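Local coordinates for protein inositol polyphosphate multikinase alpha (Arabidopsis thaliana, PDB 4FRF) that phosphorylates inositol phosphates of broad range with ATP, converting inositol 1,4,5-trisphosphate by successive transfers to inositol 1,3,4,5,6-pentakisphosphate, at residues T115-F126 with L144-T155; H185-L194 with A228-D236. All coordinates share one frame; numbering follows the deposited sequence.

Both contacts dock helices on the five-stranded antiparallel sheet of the inositol polyphosphate kinase domain. Interaction 1 uses strand 121-130, second in the sheet, and interaction 2 uses strand 231-235, an outermost strand within the chain; strands 83-90 and 209-216 lie between them. The centres are about 19 Å apart and the nearest atoms about 8 Å, without touching. Along the chain they follow in series, interaction 1 closing before helix 187-200 begins. Helix 249-265 connects them: its Phe258 packs against both Phe121 of interaction 1 and Leu191 of interaction 2. The two contacts thus clothe separate parts of one sheet and share a common partner in the C-terminal helix.

Interaction 1: T115-F126 with L144-T155; sequences TTVSSGFRISGF and LRGLDVDGARLT
Ile123 reaches tip to tip toward Thr155, its CD1 lying 3.8 Å from Thr155 CG2, and the same methyl comes to 4.3 Å from Ala152 CB. Beside this pair, Leu144 sends its two methyls to different partners: CD1 rests on the backbone at Gly125 CA (3.4 Å), while CD2 meets the edge of the Phe126 ring at CE2 (4.0 Å), the two side chains crossing at about a right angle. Thr155 CG2 also approaches Phe126 CE2, at 3.5 Å, so the end of helix 141-145 and helix 149-158 both reach the CD2-CE2 margin of the ring. In the short helix that precedes the strand, Thr115 turns OG1 between its backbone N and carbonyl carbon (chi1 52°), which leaves CG2 to lie over the turn at Leu147 and Asp148. At the outer margin Arg122 NH1 sits over the centre of one face of the Arg145 guanidinium, the planes 52° apart; the salt bridge from Arg122 NH2 to Asp111 probably offsets the like charges.

Strand 121-126 and helix 149-155 run 57° apart, and the strand pairs with strand 83-90, which carries the PxxxDxKxG signature of inositol phosphate kinases. Ser124 and Gly125 both face Asp87 of that signature in a classic beta bulge.

Several bonds set these groups in place. Thr115 OG1 donates to Phe121 O (2.9 Å), tying the short helix 115-118 to the chain at Phe121. Asp148 is the N-cap of helix 149-158 and takes Gly151 N on OD1 at 2.7 Å, while Thr155 OG1 joins its own backbone N on Gly151 O. Beyond them, Trp137 meets Phe126 edge-to-face, and Val149 and Ser119 both pack on Val246 of the second subunit.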
loop_
_atom_site.group_PDB
_atom_site.type_symbol
_atom_site.label_atom_id
_atom_site.label_comp_id
_atom_site.label_asym_id
_atom_site.label_seq_id
_atom_site.Cartn_x
_atom_site.Cartn_y
_atom_site.Cartn_z
ATOM N N THR A 115 3.283 14.130 -6.504
ATOM C CA THR A 115 3.341 13.371 -5.261
ATOM C C THR A 115 2.684 12.009 -5.404
ATOM O O THR A 115 2.667 11.220 -4.454
ATOM C CB THR A 115 2.642 14.111 -4.134
ATOM O OG1 THR A 115 1.328 14.479 -4.565
ATOM C CG2 THR A 115 3.414 15.354 -3.762
ATOM N N THR A 116 2.064 11.775 -6.559
ATOM C CA THR A 116 1.494 10.469 -6.870
ATOM C C THR A 116 2.536 9.375 -6.709
ATOM O O THR A 116 2.299 8.387 -6.022
ATOM C CB THR A 116 0.921 10.421 -8.299
ATOM O OG1 THR A 116 -0.451 10.814 -8.266
ATOM C CG2 THR A 116 1.016 9.000 -8.879
ATOM N N VAL A 117 3.694 9.568 -7.330
ATOM C CA VAL A 117 4.783 8.607 -7.236
ATOM C C VAL A 117 5.497 8.698 -5.882
ATOM O O VAL A 117 5.665 7.683 -5.189
ATOM C CB VAL A 117 5.802 8.791 -8.360
ATOM C CG1 VAL A 117 6.974 7.883 -8.130
ATOM C CG2 VAL A 117 5.171 8.491 -9.693
ATOM N N SER A 118 5.887 9.914 -5.499
ATOM C CA SER A 118 6.573 10.135 -4.237
ATOM C C SER A 118 5.745 9.657 -3.058
ATOM O O SER A 118 6.197 8.852 -2.258
ATOM C CB SER A 118 6.948 11.605 -4.073
ATOM O OG SER A 118 5.975 12.311 -3.321
ATOM N N SER A 119 4.521 10.142 -2.954
ATOM C CA SER A 119 3.647 9.722 -1.857
ATOM C C SER A 119 2.512 8.871 -2.385
ATOM O O SER A 119 2.450 8.572 -3.589
ATOM C CB SER A 119 3.115 10.936 -1.133
ATOM O OG SER A 119 4.135 11.912 -1.039
ATOM N N GLY A 120 1.612 8.463 -1.508
ATOM C CA GLY A 120 0.501 7.621 -1.974
ATOM C C GLY A 120 -0.489 8.216 -3.007
ATOM O O GLY A 120 -1.295 7.481 -3.589
ATOM N N PHE A 121 -0.409 9.524 -3.264
ATOM C CA PHE A 121 -1.601 10.272 -3.657
ATOM C C PHE A 121 -1.311 11.624 -4.314
ATOM O O PHE A 121 -0.152 11.967 -4.554
ATOM C CB PHE A 121 -2.441 10.500 -2.433
ATOM C CG PHE A 121 -1.740 11.274 -1.370
ATOM C CD1 PHE A 121 -0.958 10.626 -0.419
ATOM C CD2 PHE A 121 -1.883 12.653 -1.294
ATOM C CE1 PHE A 121 -0.325 11.339 0.594
ATOM C CE2 PHE A 121 -1.278 13.375 -0.287
ATOM C CZ PHE A 121 -0.484 12.717 0.661
ATOM N N ARG A 122 -2.367 12.416 -4.538
ATOM C CA ARG A 122 -2.260 13.655 -5.320
ATOM C C ARG A 122 -3.459 14.606 -5.108
ATOM O O ARG A 122 -4.548 14.369 -5.642
ATOM C CB ARG A 122 -2.156 13.317 -6.804
ATOM C CG ARG A 122 -1.461 14.366 -7.640
ATOM C CD ARG A 122 -1.869 14.295 -9.127
ATOM N NE ARG A 122 -2.077 12.933 -9.617
ATOM C CZ ARG A 122 -2.224 12.610 -10.903
ATOM N NH1 ARG A 122 -2.161 13.544 -11.845
ATOM N NH2 ARG A 122 -2.424 11.352 -11.256
ATOM N N ILE A 123 -3.242 15.702 -4.383
ATOM C CA ILE A 123 -4.278 16.720 -4.233
ATOM C C ILE A 123 -4.623 17.328 -5.599
ATOM O O ILE A 123 -3.757 17.881 -6.278
ATOM C CB ILE A 123 -3.838 17.811 -3.284
ATOM C CG1 ILE A 123 -3.577 17.222 -1.912
ATOM C CG2 ILE A 123 -4.888 18.858 -3.188
ATOM C CD1 ILE A 123 -2.865 18.148 -1.000
ATOM N N SER A 124 -5.876 17.153 -6.022
ATOM C CA SER A 124 -6.293 17.465 -7.396
ATOM C C SER A 124 -6.968 18.814 -7.434
ATOM O O SER A 124 -7.108 19.437 -8.498
ATOM C CB SER A 124 -7.274 16.413 -7.914
ATOM O OG SER A 124 -6.607 15.237 -8.328
ATOM N N GLY A 125 -7.453 19.229 -6.277
ATOM C CA GLY A 125 -8.136 20.464 -6.158
ATOM C C GLY A 125 -8.767 20.572 -4.803
ATOM O O GLY A 125 -9.001 19.563 -4.129
ATOM N N PHE A 126 -9.011 21.811 -4.393
ATOM C CA PHE A 126 -9.762 22.105 -3.207
ATOM C C PHE A 126 -10.370 23.465 -3.377
ATOM O O PHE A 126 -10.046 24.168 -4.334
ATOM C CB PHE A 126 -8.857 22.083 -1.977
ATOM C CG PHE A 126 -7.781 23.140 -1.983
ATOM C CD1 PHE A 126 -7.985 24.354 -1.369
ATOM C CD2 PHE A 126 -6.533 22.876 -2.515
ATOM C CE1 PHE A 126 -6.989 25.303 -1.334
ATOM C CE2 PHE A 126 -5.537 23.835 -2.485
ATOM C CZ PHE A 126 -5.777 25.051 -1.900
ATOM N N LEU A 144 -1.827 22.728 -8.978
ATOM C CA LEU A 144 -1.621 21.718 -7.931
ATOM C C LEU A 144 -0.860 20.452 -8.426
ATOM O O LEU A 144 -0.312 19.690 -7.618
ATOM C CB LEU A 144 -2.951 21.338 -7.273
ATOM C CG LEU A 144 -3.702 22.449 -6.531
ATOM C CD1 LEU A 144 -5.085 21.983 -6.106
ATOM C CD2 LEU A 144 -2.912 22.945 -5.328
ATOM N N ARG A 145 -0.815 20.259 -9.748
ATOM C CA ARG A 145 -0.038 19.168 -10.348
ATOM C C ARG A 145 1.456 19.340 -10.073
ATOM O O ARG A 145 2.219 18.368 -10.087
ATOM C CB ARG A 145 -0.304 19.055 -11.868
ATOM C CG ARG A 145 -1.193 17.845 -12.280
ATOM C CD ARG A 145 -1.986 18.134 -13.587
ATOM N NE ARG A 145 -2.733 16.964 -14.104
ATOM C CZ ARG A 145 -3.841 16.446 -13.550
ATOM N NH1 ARG A 145 -4.306 16.915 -12.393
ATOM N NH2 ARG A 145 -4.465 15.423 -14.135
ATOM N N GLY A 146 1.862 20.568 -9.773
ATOM C CA GLY A 146 3.270 20.861 -9.511
ATOM C C GLY A 146 3.702 20.682 -8.060
ATOM O O GLY A 146 4.874 20.833 -7.740
ATOM N N LEU A 147 2.755 20.378 -7.178
ATOM C CA LEU A 147 3.057 20.269 -5.756
ATOM C C LEU A 147 4.068 19.152 -5.455
ATOM O O LEU A 147 3.978 18.049 -6.003
ATOM C CB LEU A 147 1.779 20.042 -4.953
ATOM C CG LEU A 147 0.879 21.243 -4.674
ATOM C CD1 LEU A 147 -0.300 20.809 -3.810
ATOM C CD2 LEU A 147 1.650 22.379 -3.997
ATOM N N ASP A 148 5.038 19.453 -4.597
ATOM C CA ASP A 148 5.952 18.447 -4.086
ATOM C C ASP A 148 5.532 18.064 -2.665
ATOM O O ASP A 148 4.504 18.536 -2.172
ATOM C CB ASP A 148 7.393 18.959 -4.121
ATOM C CG ASP A 148 7.648 20.101 -3.135
ATOM O OD1 ASP A 148 6.763 20.416 -2.305
ATOM O OD2 ASP A 148 8.751 20.677 -3.188
ATOM N N VAL A 149 6.313 17.217 -2.005
ATOM C CA VAL A 149 5.872 16.658 -0.732
ATOM C C VAL A 149 5.566 17.746 0.287
ATOM O O VAL A 149 4.558 17.675 0.993
ATOM C CB VAL A 149 6.878 15.644 -0.144
ATOM C CG1 VAL A 149 6.565 15.370 1.326
ATOM C CG2 VAL A 149 6.859 14.353 -0.954
ATOM N N ASP A 150 6.423 18.758 0.360
ATOM C CA ASP A 150 6.203 19.850 1.309
ATOM C C ASP A 150 4.991 20.656 0.915
ATOM O O ASP A 150 4.143 20.967 1.756
ATOM C CB ASP A 150 7.440 20.735 1.429
ATOM C CG ASP A 150 8.510 20.109 2.306
ATOM O OD1 ASP A 150 8.148 19.472 3.332
ATOM O OD2 ASP A 150 9.706 20.221 1.955
ATOM N N GLY A 151 4.881 20.942 -0.380
ATOM C CA GLY A 151 3.682 21.554 -0.928
ATOM C C GLY A 151 2.416 20.881 -0.419
ATOM O O GLY A 151 1.515 21.548 0.117
ATOM N N ALA A 152 2.372 19.551 -0.535
ATOM C CA ALA A 152 1.173 18.781 -0.188
ATOM C C ALA A 152 0.865 18.854 1.297
ATOM O O ALA A 152 -0.292 18.943 1.703
ATOM C CB ALA A 152 1.321 17.347 -0.625
ATOM N N ARG A 153 1.911 18.820 2.104
ATOM C CA ARG A 153 1.751 18.844 3.534
ATOM C C ARG A 153 1.233 20.195 3.944
ATOM O O ARG A 153 0.413 20.300 4.844
ATOM C CB ARG A 153 3.073 18.526 4.230
ATOM C CG ARG A 153 2.998 18.584 5.746
ATOM C CD ARG A 153 3.918 17.539 6.420
ATOM N NE ARG A 153 5.256 17.475 5.817
ATOM C CZ ARG A 153 5.733 16.409 5.174
ATOM N NH1 ARG A 153 4.997 15.309 5.068
ATOM N NH2 ARG A 153 6.957 16.426 4.661
ATOM N N LEU A 154 1.651 21.224 3.213
ATOM C CA LEU A 154 1.193 22.586 3.466
ATOM C C LEU A 154 -0.255 22.751 3.033
ATOM O O LEU A 154 -1.085 23.263 3.783
ATOM C CB LEU A 154 2.073 23.597 2.728
ATOM C CG LEU A 154 1.708 25.069 2.920
ATOM C CD1 LEU A 154 2.307 25.600 4.209
ATOM C CD2 LEU A 154 2.176 25.885 1.736
ATOM N N THR A 155 -0.548 22.330 1.811
ATOM C CA THR A 155 -1.892 22.397 1.302
ATOM C C THR A 155 -2.871 21.714 2.239
ATOM O O THR A 155 -3.926 22.268 2.560
ATOM C CB THR A 155 -1.985 21.744 -0.035
ATOM O OG1 THR A 155 -1.066 22.380 -0.924
ATOM C CG2 THR A 155 -3.394 21.869 -0.579
#

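Interaction 2: H185-L194 with A228-D236; sequences HGILTQLLEL and ARPQVKLVD
Gln190 NE2 is shared by two carbonyls: it donates to Pro230 O across the contact at 3.0 Å and to His185 O, just ahead of its own helix, at 2.6 Å. Both acceptors lie close to the plane of the Gln190 amide, although NE2 itself stands above the carbonyl plane of Pro230. The other end of the amide is used as well, since OE1 accepts from Val232 N at 2.8 Å, met nearly along the C=O axis but with a bent N-H angle of 134°. With CG beside the backbone N (chi1 -68°) and the chain extended beyond it, the side chain reaches from helix to strand. Three bonds therefore fix the rotation of the amide, which acts on Pro230 and Val232 much as a neighbouring strand would. Without this amide, as with an alanine here, Val232 N and Pro230 O would probably lose these mates and the His185 carbonyl its donor.

Apolar groups continue the contact along the strand. Val232 points toward the helix and divides its methyls: CG2 meets Ile187 CG2 at 3.7 Å, whereas CG1 lies against Leu194 CD1 at 3.8 Å, and the Leu191 side chain crosses that of Val232 at about a right angle, bringing its CD2 near CG1. Ile187 CG1 lies obliquely against Pro230 CB, 3.9 Å away, and at the far end Leu194 and Leu234 slide past each other, CD2 to CD1 at 4.0 Å.

Strand 231-235 is outermost in the sheet within this chain; Gln231 and Lys233 bond through their backbones to Val214 and Leu212 of strand 209-216. Helix 187-194 runs 33° from the strand, with Leu191 inserted between strand 209-216 and helix 249-265, against Ile211, Phe258, Ile259 and Ile262.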
loop_
_atom_site.group_PDB
_atom_site.type_symbol
_atom_site.label_atom_id
_atom_site.label_comp_id
_atom_site.label_asym_id
_atom_site.label_seq_id
_atom_site.Cartn_x
_atom_site.Cartn_y
_atom_site.Cartn_z
ATOM N N HIS A 185 -15.147 11.288 15.347
ATOM C CA HIS A 185 -15.890 11.058 14.108
ATOM C C HIS A 185 -15.242 11.776 12.946
ATOM O O HIS A 185 -15.784 11.806 11.852
ATOM C CB HIS A 185 -17.334 11.521 14.252
ATOM C CG HIS A 185 -18.144 10.694 15.202
ATOM N ND1 HIS A 185 -17.768 10.482 16.514
ATOM C CD2 HIS A 185 -19.346 10.085 15.051
ATOM C CE1 HIS A 185 -18.692 9.759 17.122
ATOM N NE2 HIS A 185 -19.664 9.511 16.260
ATOM N N GLY A 186 -14.071 12.346 13.189
ATOM C CA GLY A 186 -13.403 13.161 12.195
ATOM C C GLY A 186 -12.918 12.384 10.987
ATOM O O GLY A 186 -13.192 11.185 10.831
ATOM N N ILE A 187 -12.160 13.057 10.143
ATOM C CA ILE A 187 -11.673 12.442 8.950
ATOM C C ILE A 187 -10.685 11.314 9.258
ATOM O O ILE A 187 -10.651 10.295 8.553
ATOM C CB ILE A 187 -11.058 13.483 8.032
ATOM C CG1 ILE A 187 -12.147 14.457 7.580
ATOM C CG2 ILE A 187 -10.349 12.810 6.839
ATOM C CD1 ILE A 187 -11.971 14.992 6.188
ATOM N N LEU A 188 -9.919 11.462 10.334
ATOM C CA LEU A 188 -8.904 10.461 10.636
ATOM C C LEU A 188 -9.585 9.124 10.917
ATOM O O LEU A 188 -9.329 8.127 10.235
ATOM C CB LEU A 188 -8.006 10.883 11.812
ATOM C CG LEU A 188 -6.800 9.947 11.992
ATOM C CD1 LEU A 188 -6.000 9.891 10.717
ATOM C CD2 LEU A 188 -5.899 10.322 13.195
ATOM N N THR A 189 -10.517 9.140 11.867
ATOM C CA THR A 189 -11.310 7.967 12.177
ATOM C C THR A 189 -11.907 7.386 10.907
ATOM O O THR A 189 -11.865 6.185 10.682
ATOM C CB THR A 189 -12.454 8.318 13.118
ATOM O OG1 THR A 189 -11.926 8.896 14.317
ATOM C CG2 THR A 189 -13.270 7.079 13.463
ATOM N N GLN A 190 -12.499 8.247 10.088
ATOM C CA GLN A 190 -13.137 7.801 8.862
ATOM C C GLN A 190 -12.109 7.161 7.928
ATOM O O GLN A 190 -12.301 6.037 7.469
ATOM C CB GLN A 190 -13.899 8.958 8.179
ATOM C CG GLN A 190 -15.119 9.419 8.963
ATOM C CD GLN A 190 -15.796 10.677 8.383
ATOM O OE1 GLN A 190 -15.950 10.822 7.161
ATOM N NE2 GLN A 190 -16.261 11.555 9.272
ATOM N N LEU A 191 -10.994 7.844 7.694
ATOM C CA LEU A 191 -9.967 7.296 6.811
ATOM C C LEU A 191 -9.470 5.933 7.317
ATOM O O LEU A 191 -9.208 5.012 6.523
ATOM C CB LEU A 191 -8.800 8.265 6.675
ATOM C CG LEU A 191 -9.034 9.453 5.745
ATOM C CD1 LEU A 191 -7.752 10.282 5.600
ATOM C CD2 LEU A 191 -9.506 8.970 4.394
ATOM N N LEU A 192 -9.386 5.806 8.640
ATOM C CA LEU A 192 -8.970 4.572 9.271
ATOM C C LEU A 192 -9.922 3.418 9.009
ATOM O O LEU A 192 -9.482 2.314 8.622
ATOM C CB LEU A 192 -8.783 4.771 10.758
ATOM C CG LEU A 192 -7.473 5.489 11.093
ATOM C CD1 LEU A 192 -7.395 5.786 12.569
ATOM C CD2 LEU A 192 -6.206 4.728 10.599
ATOM N N GLU A 193 -11.215 3.658 9.196
ATOM C CA GLU A 193 -12.223 2.649 8.870
ATOM C C GLU A 193 -12.069 2.112 7.452
ATOM O O GLU A 193 -12.154 0.900 7.225
ATOM C CB GLU A 193 -13.615 3.205 9.053
ATOM C CG GLU A 193 -14.109 3.125 10.470
ATOM C CD GLU A 193 -15.554 3.465 10.580
ATOM O OE1 GLU A 193 -16.117 4.015 9.603
ATOM O OE2 GLU A 193 -16.133 3.204 11.645
ATOM N N LEU A 194 -11.856 3.013 6.503
ATOM C CA LEU A 194 -11.639 2.627 5.116
ATOM C C LEU A 194 -10.368 1.788 4.968
ATOM O O LEU A 194 -10.315 0.851 4.158
ATOM C CB LEU A 194 -11.528 3.866 4.236
ATOM C CG LEU A 194 -12.798 4.495 3.698
ATOM C CD1 LEU A 194 -12.576 5.963 3.492
ATOM C CD2 LEU A 194 -13.197 3.832 2.401
ATOM N N ALA A 228 -18.297 20.945 12.776
ATOM C CA ALA A 228 -17.807 21.006 11.395
ATOM C C ALA A 228 -18.343 19.883 10.515
ATOM O O ALA A 228 -18.199 19.924 9.292
ATOM C CB ALA A 228 -16.299 21.022 11.371
ATOM N N ARG A 229 -18.917 18.861 11.145
ATOM C CA ARG A 229 -19.568 17.765 10.424
ATOM C C ARG A 229 -18.736 17.261 9.219
ATOM O O ARG A 229 -19.246 17.162 8.102
ATOM C CB ARG A 229 -20.983 18.189 9.987
ATOM C CG ARG A 229 -21.892 17.030 9.584
ATOM C CD ARG A 229 -23.308 17.198 10.141
ATOM N NE ARG A 229 -24.026 18.336 9.560
ATOM C CZ ARG A 229 -24.460 18.397 8.297
ATOM N NH1 ARG A 229 -24.189 17.407 7.444
ATOM N NH2 ARG A 229 -25.127 19.472 7.873
ATOM N N PRO A 230 -17.461 16.901 9.467
ATOM C CA PRO A 230 -16.526 16.474 8.416
ATOM C C PRO A 230 -16.923 15.145 7.803
ATOM O O PRO A 230 -17.405 14.271 8.507
ATOM C CB PRO A 230 -15.214 16.308 9.174
ATOM C CG PRO A 230 -15.631 15.976 10.553
ATOM C CD PRO A 230 -16.890 16.719 10.814
ATOM N N GLN A 231 -16.677 14.973 6.509
ATOM C CA GLN A 231 -17.032 13.721 5.863
ATOM C C GLN A 231 -16.140 13.277 4.722
ATOM O O GLN A 231 -15.707 14.088 3.899
ATOM C CB GLN A 231 -18.488 13.729 5.426
ATOM C CG GLN A 231 -19.352 12.905 6.332
ATOM C CD GLN A 231 -20.822 13.130 6.117
ATOM O OE1 GLN A 231 -21.238 13.905 5.243
ATOM N NE2 GLN A 231 -21.633 12.478 6.942
ATOM N N VAL A 232 -15.948 11.959 4.642
ATOM C CA VAL A 232 -15.124 11.330 3.621
ATOM C C VAL A 232 -15.988 10.545 2.640
ATOM O O VAL A 232 -16.994 9.951 3.026
ATOM C CB VAL A 232 -14.113 10.350 4.255
ATOM C CG1 VAL A 232 -13.325 9.631 3.183
ATOM C CG2 VAL A 232 -13.186 11.082 5.186
ATOM N N LYS A 233 -15.577 10.526 1.376
ATOM C CA LYS A 233 -16.268 9.751 0.354
ATOM C C LYS A 233 -15.354 9.476 -0.836
ATOM O O LYS A 233 -14.356 10.162 -1.039
ATOM C CB LYS A 233 -17.557 10.453 -0.100
ATOM C CG LYS A 233 -18.644 10.469 0.977
ATOM C CD LYS A 233 -20.055 10.439 0.389
ATOM C CE LYS A 233 -21.083 9.864 1.395
ATOM N NZ LYS A 233 -20.958 10.420 2.787
ATOM N N LEU A 234 -15.657 8.415 -1.567
ATOM C CA LEU A 234 -14.912 8.064 -2.744
ATOM C C LEU A 234 -15.740 8.430 -3.939
ATOM O O LEU A 234 -16.939 8.222 -3.936
ATOM C CB LEU A 234 -14.664 6.565 -2.768
ATOM C CG LEU A 234 -13.420 6.024 -2.093
ATOM C CD1 LEU A 234 -13.381 6.439 -0.633
ATOM C CD2 LEU A 234 -13.398 4.518 -2.238
ATOM N N VAL A 235 -15.088 8.883 -5.000
ATOM C CA VAL A 235 -15.791 9.277 -6.206
ATOM C C VAL A 235 -15.096 8.766 -7.461
ATOM O O VAL A 235 -14.032 8.192 -7.387
ATOM C CB VAL A 235 -15.962 10.818 -6.287
ATOM C CG1 VAL A 235 -16.678 11.345 -5.052
ATOM C CG2 VAL A 235 -14.626 11.498 -6.458
ATOM N N ASP A 236 -15.683 9.044 -8.618
ATOM C CA ASP A 236 -15.167 8.564 -9.909
ATOM C C ASP A 236 -15.018 7.075 -9.953
ATOM O O ASP A 236 -14.007 6.543 -9.527
ATOM C CB ASP A 236 -13.832 9.226 -10.248
ATOM C CG ASP A 236 -13.957 10.714 -10.438
ATOM O OD1 ASP A 236 -14.959 11.157 -11.040
ATOM O OD2 ASP A 236 -13.081 11.454 -9.957
#